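Local coordinates for uric acid oxidase (Arthrobacter globiformis, PDB 1VAY), which catalyses the oxidation of uric acid by molecular oxygen to 5-hydroxyisourate, which is further processed to (S)-allantoin, at residues Tyr10-Val15 / Val55-Gln60; Val3-Asn8 / Asp41-His46; Ala211-Met216 / Gly267-Thr272; Thr174-Arg179 / Met235-Lys240; Asn51-Ala56 / Phe90-Gly95. All blocks are in the same frame, centred on the assembly; numbering follows the deposited sequence.

Contact 1. Residues Tyr10-Val15 / Val55-Gln60; sequences YGKAEV and VATDTQ. With AZA (8-azaxanthine), chain L.
Two polar side chains of strand 3-21, Tyr10 and Lys12, reach the start of helix 57-69 and the loop just before it. Lys12 NZ donates to Thr57 OG1 at 2.7 Å. The lysine chain starts with CG anti to the backbone N (chi1 -173°), then bends at its next two torsions, which folds CE and NZ over the Thr57 backbone. Tyr10 OH donates to Val55 O at 2.8 Å, from above the carbonyl plane. Gln60 NE2 reaches Val55 O at 3.1 Å from the opposite face, so two donors grip this oxygen. The other end of that amide, Gln60 OE1, is held by Ser36.

This is the charge-relay and urate-binding corner of the uricase fold, in a site built between two subunits. Lys12 and Thr57 are assigned to the charge relay, and Thr57 and Asp58 to urate binding. His241 of the second subunit packs on Lys12. Thr57 N, in the first turn of the helix, donates to N7 of 8-azaxanthine at 2.7 Å in a nearly straight bond (163°). Arg170, Leu212 and Gln213 of the second subunit also bond the ligand.

Close non-bonded contacts add to this. Thr57 CG2 comes as near as 3.1 Å to Gly11 O. Gln60 OE1 lies 3.4 Å from Gly11 CA. The Gln60 amide plane stands at 90° to the Tyr10 ring, and Gln60 NE2 is 3.6 Å from Tyr10 CE2.

Contact 2. Residues Val3-Asn8 / Asp41-His46; sequences VVLGQN and DFEAAH
The first part of the long strand 3-21 meets the short helix 43-47 here, beside an intersubunit sheet. Leu5 and Asn8 face the helix, and the chain turns a corner at Gln7 between them. Val4, Leu5 and Asn8 also pair in an antiparallel ladder with a strand of the second subunit.

Leu5 makes the apolar part. Leu5 CD2 sits over one face of the His46 ring, offset toward the rim, in a CH-pi contact 4.3 Å from the His46 ring centroid. The two side chains cross at about a right angle. Leu5 CD1 lies 3.7 Å from Glu43 OE1, and these two side chains run past each other in opposite directions.

The His46 ring is fixed from within its own segment. His46 ND1 donates to Phe42 O at 2.9 Å, almost straight (166°), with the oxygen close to the ring plane. His46 N bonds the same oxygen from the other face of its plane. Phe42 is the N-cap residue of the helix.

Asn8 CG lies between the backbone N and the carbonyl carbon (chi1 67°), which turns the amide to Phe42 and His46. Asn8 ND2 donates to Gly6 O at 3.1 Å, which helps set the amide rotation. Two waters bridge the segments. One joins Leu5 N to Glu43 OE2, and the other takes hydrogens from Asn8 ND2 and Phe42 N. Asn8 OD1 lies at the edge of the Phe42 ring, 3.5 Å from Phe42 CD1.

Contact 3. Residues Ala211-Met216 / Gly267-Thr272; sequences ALQQTM and GLIEAT. With AZA (8-azaxanthine), chain I.
Ile269 of strand 266-275 packs against the start of helix 212-226. Ile269 CB points to the helix and lies 4.1 Å from Leu212 CD1. Ile269 CG1 turns toward the Gln213 amide and comes within 3.7 Å of Gln213 OE1. CG2, anti to the backbone N (the CG1 chi1 is -76°), reaches the other way and meets Met216 CE. That methyl also presses on CB of Ala271. Both carbon pairs are tighter than usual van der Waals contact. Met216 reaches them because its chain is extended as far as SD and bends only at its last torsion.

The segment axes cross at -34°, so helix and strand run roughly alongside in this helix-on-sheet layer. The strand also pairs with a strand of the second subunit.

Gln213 takes 8-azaxanthine with both ends of its amide. The ligand N1 donates to Gln213 OE1 at 3.0 Å, and Gln213 NE2 donates to the ligand O6 at 3.0 Å. Leu212 N adds a bond to the ligand O2 of 2.8 Å. The bend at chi2 (86°) brings the amide round to the ligand. The Gln213 amide thus reads an N-H beside a carbonyl, a pattern urate also has, consistent with its role in urate binding.

Contact 4. Residues Thr174-Arg179 / Met235-Lys240; sequences TDVSAR and MSLPNK
The tight part of this strand pair is the buried side, which faces helices 189-206 and 212-226. At one end Thr174 OG1 donates to Pro238 O at 2.6 Å, in the carbonyl plane and on a lone pair. Thr174 OG1, anti to the backbone N (chi1 -175°), also lies 3.3 Å from Leu237 CB. Leu237 CD2 tucks in beside Asp175 O and Val176 CA. At the far end Ala178 CB meets Met235 CG at 3.6 Å.

Strands 172-182 and 230-244 are antiparallel neighbours in the large sheet of the uricase fold. The axes of the two short segments lie at 169°. Ser236 N donates to Ser177 O at 3.1 Å. Asn239, assigned to urate binding, follows Pro238 directly and touches the ligand.

The other side is more polar and partly exposed. Lys240 NZ forms a salt bridge with Asp175 OD1 at 3.1 Å, on the syn side of the carboxylate. Thr144 also bonds that oxygen. Further along, Ser177 CB is 4.4 Å from Ser236 CB. Ser236 OG turns to Glu270.

Contact 5. Residues Asn51-Ala56 / Phe90-Gly95; sequences NAHVVA and FDWVTG. With AZA (8-azaxanthine), chain L.
His53 and Trp92 make the first shell. The imidazole and the five-membered ring of the indole form an offset stack, with centroids 4.1 Å apart and planes at 13°. Trp92 CG lies over the His53 ring, toward its rim. His53 CB adds a CH-pi contact over the same indole ring, 3.8 Å from the centroid of that Trp92 ring. Trp92 NE1 lies 2.6 Å from His53 O, but the bond is bent (120°) and weak.

A second contact is purely apolar. Val55 CG2 points straight onto one face of the Phe90 ring, 3.5 Å above its centre. Valine and phenylalanine come from opposite directions.

Two type I beta turns position these groups. One runs from Asn51 to Val54 and closes with Val54 N on Asn51 O at 2.9 Å. The other runs from Phe90 to Val93 and leads into strand 93-107. Trp92 CG sits between its backbone N and carbonyl carbon (chi1 57°), which brings the indole over toward His53. Phe90 CB lies on the opposite face of the indole.

Further out, Asn51 ND2 bonds backbone oxygens of His154 and Leu210 of the second subunit, a separate tie for the loop. The loop leads into helix 57-69 at the ligand site. Stacking and CH-pi contacts carry most of this contact, so across these two segments dispersion and shape probably contribute more than polar bonds.

Overall arrangement
Contacts 1, 2 and 5 form one cluster, and contacts 3 and 4 another. Contacts 1 and 5 share Val55 and Ala56, with centres 12 Å apart. Contact 2 joins them through Tyr10 CE1 and Phe42 CZ, 3.5 Å apart, and through a probable hydrogen bond from Asp41 N to Trp92 O. Contacts 3 and 4 lie 8 Å apart between centres. They are linked by a probable backbone bond between Asn239 N and Gly267 O. The centres of contacts 1 and 3 are 36 Å apart within the chain. Each 8-azaxanthine is nevertheless bonded from both, by Thr57 of one subunit and Arg170, Leu212 and Gln213 of its neighbour.

Contact 1. Residues Tyr10-Val15 / Val55-Gln60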
# COMPACT_ATOMS: atom_id res chain seq x y z
N TYR A 10 15.35 19.29 -8.10
CA TYR A 10 15.90 18.12 -7.43
C TYR A 10 16.13 18.42 -5.96
O TYR A 10 16.27 19.59 -5.58
CB TYR A 10 17.24 17.73 -8.06
CG TYR A 10 18.38 18.55 -7.51
CD1 TYR A 10 18.48 19.92 -7.77
CD2 TYR A 10 19.32 17.97 -6.66
CE1 TYR A 10 19.49 20.68 -7.19
CE2 TYR A 10 20.33 18.72 -6.08
CZ TYR A 10 20.41 20.08 -6.34
OH TYR A 10 21.39 20.82 -5.72
N GLY A 11 16.20 17.36 -5.17
CA GLY A 11 16.43 17.47 -3.74
C GLY A 11 16.27 16.11 -3.07
O GLY A 11 16.43 15.06 -3.71
N LYS A 12 15.99 16.13 -1.77
CA LYS A 12 15.79 14.90 -1.03
C LYS A 12 14.32 14.84 -0.63
O LYS A 12 13.80 15.78 -0.03
CB LYS A 12 16.65 14.87 0.23
CG LYS A 12 16.59 13.53 0.96
CD LYS A 12 17.50 12.51 0.27
CE LYS A 12 18.97 12.83 0.54
NZ LYS A 12 19.92 11.94 -0.19
N ALA A 13 13.65 13.74 -0.96
CA ALA A 13 12.24 13.58 -0.64
C ALA A 13 11.99 12.68 0.57
O ALA A 13 12.75 11.75 0.83
CB ALA A 13 11.48 13.06 -1.85
N GLU A 14 10.92 12.97 1.30
CA GLU A 14 10.51 12.19 2.47
C GLU A 14 11.55 11.95 3.57
O GLU A 14 11.92 10.80 3.87
CB GLU A 14 9.92 10.85 2.00
CG GLU A 14 8.83 11.03 0.95
CD GLU A 14 7.95 9.80 0.79
OE1 GLU A 14 7.98 9.18 -0.29
OE2 GLU A 14 7.23 9.47 1.76
N VAL A 15 12.01 13.04 4.18
CA VAL A 15 12.95 12.98 5.28
C VAL A 15 12.07 12.94 6.53
O VAL A 15 11.48 13.96 6.91
CB VAL A 15 13.86 14.25 5.32
CG1 VAL A 15 14.69 14.28 6.59
CG2 VAL A 15 14.79 14.27 4.11
N VAL A 55 24.00 21.20 -4.86
CA VAL A 55 24.02 21.12 -3.41
C VAL A 55 23.42 19.73 -3.15
O VAL A 55 22.23 19.51 -3.38
CB VAL A 55 23.13 22.21 -2.77
CG1 VAL A 55 23.15 22.07 -1.25
CG2 VAL A 55 23.62 23.59 -3.18
N ALA A 56 24.24 18.81 -2.67
CA ALA A 56 23.82 17.43 -2.44
C ALA A 56 22.46 17.21 -1.78
O ALA A 56 22.08 17.91 -0.84
CB ALA A 56 24.89 16.68 -1.65
N THR A 57 21.73 16.21 -2.28
CA THR A 57 20.44 15.89 -1.69
C THR A 57 20.73 15.49 -0.25
O THR A 57 19.93 15.74 0.67
CB THR A 57 19.73 14.73 -2.44
OG1 THR A 57 20.50 13.53 -2.31
CG2 THR A 57 19.56 15.07 -3.91
N ASP A 58 21.90 14.88 -0.05
CA ASP A 58 22.32 14.46 1.28
C ASP A 58 22.48 15.69 2.18
O ASP A 58 22.07 15.66 3.34
CB ASP A 58 23.65 13.70 1.21
CG ASP A 58 24.00 13.03 2.54
OD1 ASP A 58 23.34 12.03 2.90
OD2 ASP A 58 24.94 13.51 3.22
N THR A 59 23.06 16.76 1.63
CA THR A 59 23.26 18.01 2.38
C THR A 59 21.91 18.62 2.75
O THR A 59 21.72 19.11 3.86
CB THR A 59 24.06 19.04 1.55
OG1 THR A 59 25.37 18.52 1.27
CG2 THR A 59 24.20 20.37 2.32
N GLN A 60 20.98 18.57 1.81
CA GLN A 60 19.65 19.10 2.06
C GLN A 60 19.04 18.32 3.22
O GLN A 60 18.45 18.89 4.14
CB GLN A 60 18.80 18.99 0.79
CG GLN A 60 19.35 19.85 -0.35
CD GLN A 60 18.53 19.76 -1.61
OE1 GLN A 60 17.31 19.92 -1.59
NE2 GLN A 60 19.19 19.52 -2.73
N1 AZA L . 22.82 13.77 -7.60
C2 AZA L . 23.29 12.48 -7.44
O2 AZA L . 23.40 11.74 -8.40
N3 AZA L . 23.61 12.03 -6.20
C4 AZA L . 23.49 12.84 -5.16
C5 AZA L . 23.03 14.13 -5.28
C6 AZA L . 22.66 14.68 -6.58
O6 AZA L . 22.23 15.81 -6.83
N7 AZA L . 23.02 14.68 -4.07
N8 AZA L . 23.48 13.69 -3.27
N9 AZA L . 23.77 12.55 -3.90

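Contact 2. Residues Val3-Asn8 / Asp41-His46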
# COMPACT_ATOMS: atom_id res chain seq x y z
N VAL A 3 18.19 19.50 -28.77
CA VAL A 3 17.60 19.12 -27.50
C VAL A 3 17.82 20.21 -26.46
O VAL A 3 18.94 20.68 -26.29
CB VAL A 3 18.20 17.79 -27.00
CG1 VAL A 3 17.92 17.60 -25.53
CG2 VAL A 3 17.62 16.64 -27.80
N VAL A 4 16.75 20.59 -25.77
CA VAL A 4 16.84 21.64 -24.76
C VAL A 4 16.35 21.23 -23.38
O VAL A 4 15.23 20.75 -23.21
CB VAL A 4 16.03 22.88 -25.18
CG1 VAL A 4 16.14 23.96 -24.12
CG2 VAL A 4 16.53 23.39 -26.53
N LEU A 5 17.21 21.42 -22.38
CA LEU A 5 16.89 21.10 -21.00
C LEU A 5 15.81 22.08 -20.53
O LEU A 5 16.04 23.28 -20.45
CB LEU A 5 18.16 21.22 -20.15
CG LEU A 5 18.16 21.05 -18.62
CD1 LEU A 5 17.71 22.34 -17.97
CD2 LEU A 5 17.28 19.88 -18.20
N GLY A 6 14.62 21.55 -20.23
CA GLY A 6 13.52 22.39 -19.79
C GLY A 6 13.42 22.58 -18.28
O GLY A 6 14.43 22.76 -17.60
N GLN A 7 12.20 22.54 -17.76
CA GLN A 7 11.99 22.70 -16.33
C GLN A 7 12.64 21.52 -15.62
O GLN A 7 12.69 20.42 -16.16
CB GLN A 7 10.49 22.72 -16.00
CG GLN A 7 9.69 23.75 -16.79
CD GLN A 7 8.19 23.58 -16.63
OE1 GLN A 7 7.65 22.50 -16.89
NE2 GLN A 7 7.51 24.64 -16.21
N ASN A 8 13.16 21.77 -14.42
CA ASN A 8 13.81 20.73 -13.65
C ASN A 8 13.94 21.18 -12.20
O ASN A 8 13.93 22.37 -11.90
CB ASN A 8 15.19 20.42 -14.23
CG ASN A 8 16.18 21.57 -14.09
OD1 ASN A 8 16.79 21.76 -13.04
ND2 ASN A 8 16.32 22.34 -15.16
N ASP A 41 19.96 27.23 -11.85
CA ASP A 41 20.80 26.91 -13.00
C ASP A 41 21.57 25.62 -12.80
O ASP A 41 22.61 25.60 -12.15
CB ASP A 41 21.77 28.06 -13.26
CG ASP A 41 22.88 27.68 -14.21
OD1 ASP A 41 22.63 26.85 -15.11
OD2 ASP A 41 24.00 28.22 -14.07
N PHE A 42 21.05 24.53 -13.38
CA PHE A 42 21.68 23.22 -13.28
C PHE A 42 21.90 22.66 -14.68
O PHE A 42 21.92 21.44 -14.90
CB PHE A 42 20.78 22.27 -12.47
CG PHE A 42 20.42 22.80 -11.11
CD1 PHE A 42 19.11 23.10 -10.79
CD2 PHE A 42 21.40 23.01 -10.16
CE1 PHE A 42 18.77 23.61 -9.54
CE2 PHE A 42 21.08 23.53 -8.90
CZ PHE A 42 19.76 23.82 -8.59
N GLU A 43 22.09 23.58 -15.62
CA GLU A 43 22.33 23.24 -17.01
C GLU A 43 23.53 22.32 -17.15
O GLU A 43 23.43 21.22 -17.69
CB GLU A 43 22.57 24.53 -17.81
CG GLU A 43 22.80 24.35 -19.29
CD GLU A 43 21.55 23.94 -20.03
OE1 GLU A 43 20.45 24.28 -19.56
OE2 GLU A 43 21.66 23.29 -21.09
N ALA A 44 24.67 22.78 -16.64
CA ALA A 44 25.91 22.01 -16.73
C ALA A 44 25.85 20.67 -16.02
O ALA A 44 26.53 19.72 -16.42
CB ALA A 44 27.08 22.84 -16.20
N ALA A 45 25.05 20.58 -14.97
CA ALA A 45 24.92 19.34 -14.21
C ALA A 45 24.25 18.27 -15.08
O ALA A 45 24.67 17.12 -15.11
CB ALA A 45 24.10 19.58 -12.95
N HIS A 46 23.20 18.67 -15.80
CA HIS A 46 22.48 17.74 -16.66
C HIS A 46 23.21 17.45 -17.97
O HIS A 46 23.35 16.30 -18.37
CB HIS A 46 21.09 18.27 -16.97
CG HIS A 46 20.15 18.24 -15.81
ND1 HIS A 46 20.22 19.15 -14.77
CD2 HIS A 46 19.10 17.43 -15.53
CE1 HIS A 46 19.26 18.89 -13.90
NE2 HIS A 46 18.57 17.85 -14.34
O HOH W 1 19.94 22.13 -23.06
O HOH W 2 18.76 24.39 -14.88

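Contact 3. Residues Ala211-Met216 / Gly267-Thr272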
# COMPACT_ATOMS: atom_id res chain seq x y z
N ALA A 211 -25.85 17.07 -4.57
CA ALA A 211 -24.75 16.55 -5.38
C ALA A 211 -23.41 16.80 -4.69
O ALA A 211 -23.24 17.80 -3.98
CB ALA A 211 -24.76 17.20 -6.76
N LEU A 212 -22.45 15.89 -4.88
CA LEU A 212 -21.15 16.06 -4.25
C LEU A 212 -20.58 17.41 -4.69
O LEU A 212 -19.86 18.07 -3.94
CB LEU A 212 -20.20 14.93 -4.65
CG LEU A 212 -19.17 14.49 -3.60
CD1 LEU A 212 -18.13 13.58 -4.25
CD2 LEU A 212 -18.49 15.69 -2.98
N GLN A 213 -20.90 17.81 -5.92
CA GLN A 213 -20.46 19.09 -6.46
C GLN A 213 -20.97 20.24 -5.57
O GLN A 213 -20.20 21.11 -5.18
CB GLN A 213 -20.98 19.28 -7.90
CG GLN A 213 -20.22 18.49 -8.98
CD GLN A 213 -20.73 17.07 -9.15
OE1 GLN A 213 -21.18 16.44 -8.19
NE2 GLN A 213 -20.63 16.54 -10.37
N GLN A 214 -22.26 20.23 -5.26
CA GLN A 214 -22.87 21.27 -4.42
C GLN A 214 -22.22 21.30 -3.03
O GLN A 214 -21.84 22.37 -2.53
CB GLN A 214 -24.38 21.02 -4.29
CG GLN A 214 -25.10 21.88 -3.25
CD GLN A 214 -26.48 21.33 -2.89
OE1 GLN A 214 -27.41 21.40 -3.70
NE2 GLN A 214 -26.62 20.79 -1.69
N THR A 215 -22.10 20.13 -2.41
CA THR A 215 -21.49 20.01 -1.09
C THR A 215 -20.08 20.61 -1.09
O THR A 215 -19.74 21.39 -0.20
CB THR A 215 -21.38 18.52 -0.66
OG1 THR A 215 -22.69 17.98 -0.46
CG2 THR A 215 -20.59 18.39 0.64
N MET A 216 -19.28 20.22 -2.07
CA MET A 216 -17.91 20.71 -2.18
C MET A 216 -17.85 22.24 -2.36
O MET A 216 -16.93 22.90 -1.85
CB MET A 216 -17.19 20.02 -3.35
CG MET A 216 -15.78 20.52 -3.61
SD MET A 216 -14.95 19.63 -4.94
CE MET A 216 -16.08 19.99 -6.32
N GLY A 267 -16.51 7.86 -8.09
CA GLY A 267 -16.66 9.15 -8.71
C GLY A 267 -15.54 10.02 -8.17
O GLY A 267 -15.12 9.86 -7.02
N LEU A 268 -15.05 10.93 -9.00
CA LEU A 268 -14.00 11.85 -8.56
C LEU A 268 -14.45 13.24 -8.99
O LEU A 268 -14.38 13.61 -10.16
CB LEU A 268 -12.66 11.50 -9.20
CG LEU A 268 -11.49 12.41 -8.78
CD1 LEU A 268 -11.23 12.22 -7.29
CD2 LEU A 268 -10.25 12.09 -9.59
N ILE A 269 -14.93 14.01 -8.01
CA ILE A 269 -15.42 15.36 -8.23
C ILE A 269 -14.38 16.32 -7.65
O ILE A 269 -14.03 16.23 -6.48
CB ILE A 269 -16.80 15.54 -7.54
CG1 ILE A 269 -17.89 14.84 -8.37
CG2 ILE A 269 -17.16 17.01 -7.38
CD1 ILE A 269 -17.67 13.35 -8.61
N GLU A 270 -13.88 17.22 -8.49
CA GLU A 270 -12.85 18.16 -8.07
C GLU A 270 -13.17 19.59 -8.54
O GLU A 270 -13.80 19.78 -9.58
CB GLU A 270 -11.50 17.69 -8.65
CG GLU A 270 -11.37 16.15 -8.68
CD GLU A 270 -10.01 15.65 -9.14
OE1 GLU A 270 -9.08 15.56 -8.29
OE2 GLU A 270 -9.87 15.33 -10.35
N ALA A 271 -12.75 20.58 -7.76
CA ALA A 271 -13.02 21.98 -8.10
C ALA A 271 -12.27 22.98 -7.22
O ALA A 271 -11.87 22.67 -6.10
CB ALA A 271 -14.51 22.26 -8.01
N THR A 272 -12.10 24.19 -7.75
CA THR A 272 -11.42 25.26 -7.04
C THR A 272 -12.42 26.33 -6.66
O THR A 272 -13.13 26.84 -7.52
CB THR A 272 -10.36 25.93 -7.93
OG1 THR A 272 -9.47 24.95 -8.46
CG2 THR A 272 -9.56 26.93 -7.12
N1 AZA I . -22.30 13.69 -8.54
C2 AZA I . -22.99 13.13 -7.49
O2 AZA I . -23.18 13.75 -6.46
N3 AZA I . -23.47 11.87 -7.60
C4 AZA I . -23.28 11.18 -8.72
C5 AZA I . -22.59 11.71 -9.79
C6 AZA I . -22.04 13.07 -9.74
O6 AZA I . -21.41 13.66 -10.62
N7 AZA I . -22.56 10.80 -10.75
N8 AZA I . -23.23 9.76 -10.22
N9 AZA I . -23.68 9.95 -8.98

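Contact 4. Residues Thr174-Arg179 / Met235-Lys240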
# COMPACT_ATOMS: atom_id res chain seq x y z
N THR A 174 -16.80 10.41 1.39
CA THR A 174 -15.66 10.88 0.61
C THR A 174 -14.42 11.02 1.49
O THR A 174 -14.48 10.89 2.71
CB THR A 174 -15.98 12.26 -0.04
OG1 THR A 174 -14.91 12.67 -0.89
CG2 THR A 174 -16.18 13.33 1.05
N ASP A 175 -13.28 11.25 0.85
CA ASP A 175 -12.04 11.48 1.58
C ASP A 175 -11.81 12.96 1.35
O ASP A 175 -11.69 13.40 0.20
CB ASP A 175 -10.88 10.68 0.98
CG ASP A 175 -11.06 9.18 1.11
OD1 ASP A 175 -11.68 8.72 2.10
OD2 ASP A 175 -10.56 8.47 0.23
N VAL A 176 -11.75 13.75 2.42
CA VAL A 176 -11.54 15.18 2.23
C VAL A 176 -10.08 15.55 1.99
O VAL A 176 -9.25 15.48 2.90
CB VAL A 176 -12.05 16.00 3.43
CG1 VAL A 176 -11.77 17.49 3.19
CG2 VAL A 176 -13.53 15.79 3.62
N SER A 177 -9.78 15.92 0.75
CA SER A 177 -8.45 16.38 0.38
C SER A 177 -8.67 17.84 -0.02
O SER A 177 -9.32 18.11 -1.04
CB SER A 177 -7.89 15.59 -0.81
OG SER A 177 -7.59 14.25 -0.45
N ALA A 178 -8.16 18.77 0.78
CA ALA A 178 -8.33 20.18 0.48
C ALA A 178 -7.02 20.93 0.69
O ALA A 178 -6.31 20.70 1.67
CB ALA A 178 -9.41 20.78 1.37
N ARG A 179 -6.73 21.83 -0.25
CA ARG A 179 -5.52 22.63 -0.22
C ARG A 179 -5.87 24.09 -0.52
O ARG A 179 -6.52 24.40 -1.52
CB ARG A 179 -4.53 22.10 -1.26
CG ARG A 179 -3.76 20.86 -0.80
CD ARG A 179 -3.20 20.09 -1.98
NE ARG A 179 -2.18 19.11 -1.60
CZ ARG A 179 -2.35 18.16 -0.68
NH1 ARG A 179 -3.50 18.04 -0.02
NH2 ARG A 179 -1.36 17.31 -0.43
N MET A 235 -10.22 21.31 -3.91
CA MET A 235 -10.65 20.06 -3.30
C MET A 235 -10.76 18.96 -4.35
O MET A 235 -11.11 19.21 -5.50
CB MET A 235 -12.00 20.25 -2.60
CG MET A 235 -11.90 20.96 -1.26
SD MET A 235 -13.52 21.47 -0.65
CE MET A 235 -13.71 22.96 -1.58
N SER A 236 -10.46 17.75 -3.92
CA SER A 236 -10.53 16.56 -4.76
C SER A 236 -11.30 15.57 -3.89
O SER A 236 -10.75 15.01 -2.95
CB SER A 236 -9.12 16.04 -5.05
OG SER A 236 -9.17 14.90 -5.88
N LEU A 237 -12.57 15.37 -4.21
CA LEU A 237 -13.41 14.49 -3.41
C LEU A 237 -13.95 13.27 -4.14
O LEU A 237 -14.79 13.38 -5.03
CB LEU A 237 -14.58 15.29 -2.84
CG LEU A 237 -14.21 16.53 -2.02
CD1 LEU A 237 -15.48 17.26 -1.56
CD2 LEU A 237 -13.36 16.13 -0.81
N PRO A 238 -13.46 12.07 -3.77
CA PRO A 238 -13.97 10.87 -4.43
C PRO A 238 -15.36 10.60 -3.86
O PRO A 238 -15.64 10.96 -2.72
CB PRO A 238 -12.97 9.80 -4.03
CG PRO A 238 -12.56 10.23 -2.65
CD PRO A 238 -12.39 11.74 -2.81
N ASN A 239 -16.23 10.02 -4.67
CA ASN A 239 -17.57 9.68 -4.23
C ASN A 239 -17.43 8.17 -3.95
O ASN A 239 -17.56 7.34 -4.85
CB ASN A 239 -18.57 9.97 -5.35
CG ASN A 239 -20.01 9.86 -4.90
OD1 ASN A 239 -20.31 9.85 -3.71
ND2 ASN A 239 -20.92 9.79 -5.86
N LYS A 240 -17.11 7.84 -2.70
CA LYS A 240 -16.90 6.45 -2.30
C LYS A 240 -18.25 5.77 -2.20
O LYS A 240 -18.93 5.82 -1.17
CB LYS A 240 -16.15 6.42 -0.97
CG LYS A 240 -15.04 7.47 -0.90
CD LYS A 240 -13.82 7.01 -0.12
CE LYS A 240 -14.17 6.57 1.29
NZ LYS A 240 -12.99 5.91 1.90

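Contact 5. Residues Asn51-Ala56 / Phe90-Gly95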
# COMPACT_ATOMS: atom_id res chain seq x y z
N ASN A 51 29.00 18.87 -11.38
CA ASN A 51 28.19 19.02 -10.17
C ASN A 51 28.53 20.21 -9.28
O ASN A 51 28.11 20.27 -8.12
CB ASN A 51 28.25 17.73 -9.34
CG ASN A 51 27.79 16.52 -10.13
OD1 ASN A 51 26.71 16.53 -10.72
ND2 ASN A 51 28.61 15.48 -10.15
N ALA A 52 29.27 21.17 -9.82
CA ALA A 52 29.66 22.35 -9.06
C ALA A 52 28.46 23.05 -8.43
O ALA A 52 28.54 23.55 -7.31
CB ALA A 52 30.41 23.33 -9.96
N HIS A 53 27.34 23.06 -9.15
CA HIS A 53 26.12 23.70 -8.66
C HIS A 53 25.21 22.79 -7.83
O HIS A 53 24.29 23.26 -7.17
CB HIS A 53 25.31 24.23 -9.85
CG HIS A 53 25.86 25.49 -10.45
ND1 HIS A 53 27.15 25.91 -10.24
CD2 HIS A 53 25.29 26.41 -11.26
CE1 HIS A 53 27.36 27.04 -10.90
NE2 HIS A 53 26.24 27.36 -11.52
N VAL A 54 25.48 21.49 -7.84
CA VAL A 54 24.63 20.55 -7.13
C VAL A 54 24.80 20.44 -5.61
O VAL A 54 25.63 19.68 -5.13
CB VAL A 54 24.79 19.13 -7.73
CG1 VAL A 54 23.64 18.25 -7.29
CG2 VAL A 54 24.86 19.22 -9.25
N VAL A 55 24.00 21.20 -4.86
CA VAL A 55 24.02 21.12 -3.41
C VAL A 55 23.42 19.73 -3.15
O VAL A 55 22.23 19.51 -3.38
CB VAL A 55 23.13 22.21 -2.77
CG1 VAL A 55 23.15 22.07 -1.25
CG2 VAL A 55 23.62 23.59 -3.18
N ALA A 56 24.24 18.81 -2.67
CA ALA A 56 23.82 17.43 -2.44
C ALA A 56 22.46 17.21 -1.78
O ALA A 56 22.08 17.91 -0.84
CB ALA A 56 24.89 16.68 -1.65
N PHE A 90 23.01 30.26 -1.95
CA PHE A 90 23.60 29.81 -3.21
C PHE A 90 23.10 30.71 -4.32
O PHE A 90 21.90 30.77 -4.59
CB PHE A 90 23.20 28.36 -3.48
CG PHE A 90 23.58 27.42 -2.37
CD1 PHE A 90 24.88 26.93 -2.27
CD2 PHE A 90 22.66 27.07 -1.39
CE1 PHE A 90 25.25 26.10 -1.22
CE2 PHE A 90 23.02 26.25 -0.33
CZ PHE A 90 24.31 25.76 -0.24
N ASP A 91 24.01 31.41 -4.98
CA ASP A 91 23.62 32.32 -6.05
C ASP A 91 22.93 31.63 -7.21
O ASP A 91 22.05 32.22 -7.84
CB ASP A 91 24.82 33.10 -6.58
CG ASP A 91 25.19 34.27 -5.68
OD1 ASP A 91 24.27 34.99 -5.24
OD2 ASP A 91 26.40 34.46 -5.43
N TRP A 92 23.31 30.40 -7.50
CA TRP A 92 22.70 29.69 -8.62
C TRP A 92 21.33 29.08 -8.29
O TRP A 92 20.60 28.65 -9.19
CB TRP A 92 23.66 28.62 -9.15
CG TRP A 92 24.11 27.64 -8.13
CD1 TRP A 92 23.46 26.51 -7.74
CD2 TRP A 92 25.30 27.72 -7.34
NE1 TRP A 92 24.18 25.87 -6.75
CE2 TRP A 92 25.31 26.59 -6.49
CE3 TRP A 92 26.36 28.63 -7.27
CZ2 TRP A 92 26.34 26.35 -5.58
CZ3 TRP A 92 27.39 28.39 -6.36
CH2 TRP A 92 27.37 27.26 -5.53
N VAL A 93 20.97 29.03 -7.01
CA VAL A 93 19.66 28.51 -6.64
C VAL A 93 18.72 29.71 -6.55
O VAL A 93 18.88 30.58 -5.69
CB VAL A 93 19.68 27.77 -5.29
CG1 VAL A 93 18.32 27.12 -5.05
CG2 VAL A 93 20.78 26.71 -5.28
N THR A 94 17.76 29.75 -7.47
CA THR A 94 16.80 30.85 -7.56
C THR A 94 15.45 30.57 -6.92
O THR A 94 14.59 31.45 -6.89
CB THR A 94 16.57 31.22 -9.04
OG1 THR A 94 16.04 30.09 -9.74
CG2 THR A 94 17.88 31.64 -9.69
N GLY A 95 15.26 29.36 -6.42
CA GLY A 95 14.00 29.01 -5.80
C GLY A 95 13.86 27.52 -5.58
O GLY A 95 14.87 26.80 -5.53
N1 AZA L . 22.82 13.77 -7.60
C2 AZA L . 23.29 12.48 -7.44
O2 AZA L . 23.40 11.74 -8.40
N3 AZA L . 23.61 12.03 -6.20
C4 AZA L . 23.49 12.84 -5.16
C5 AZA L . 23.03 14.13 -5.28
C6 AZA L . 22.66 14.68 -6.58
O6 AZA L . 22.23 15.81 -6.83
N7 AZA L . 23.02 14.68 -4.07
N8 AZA L . 23.48 13.69 -3.27
N9 AZA L . 23.77 12.55 -3.90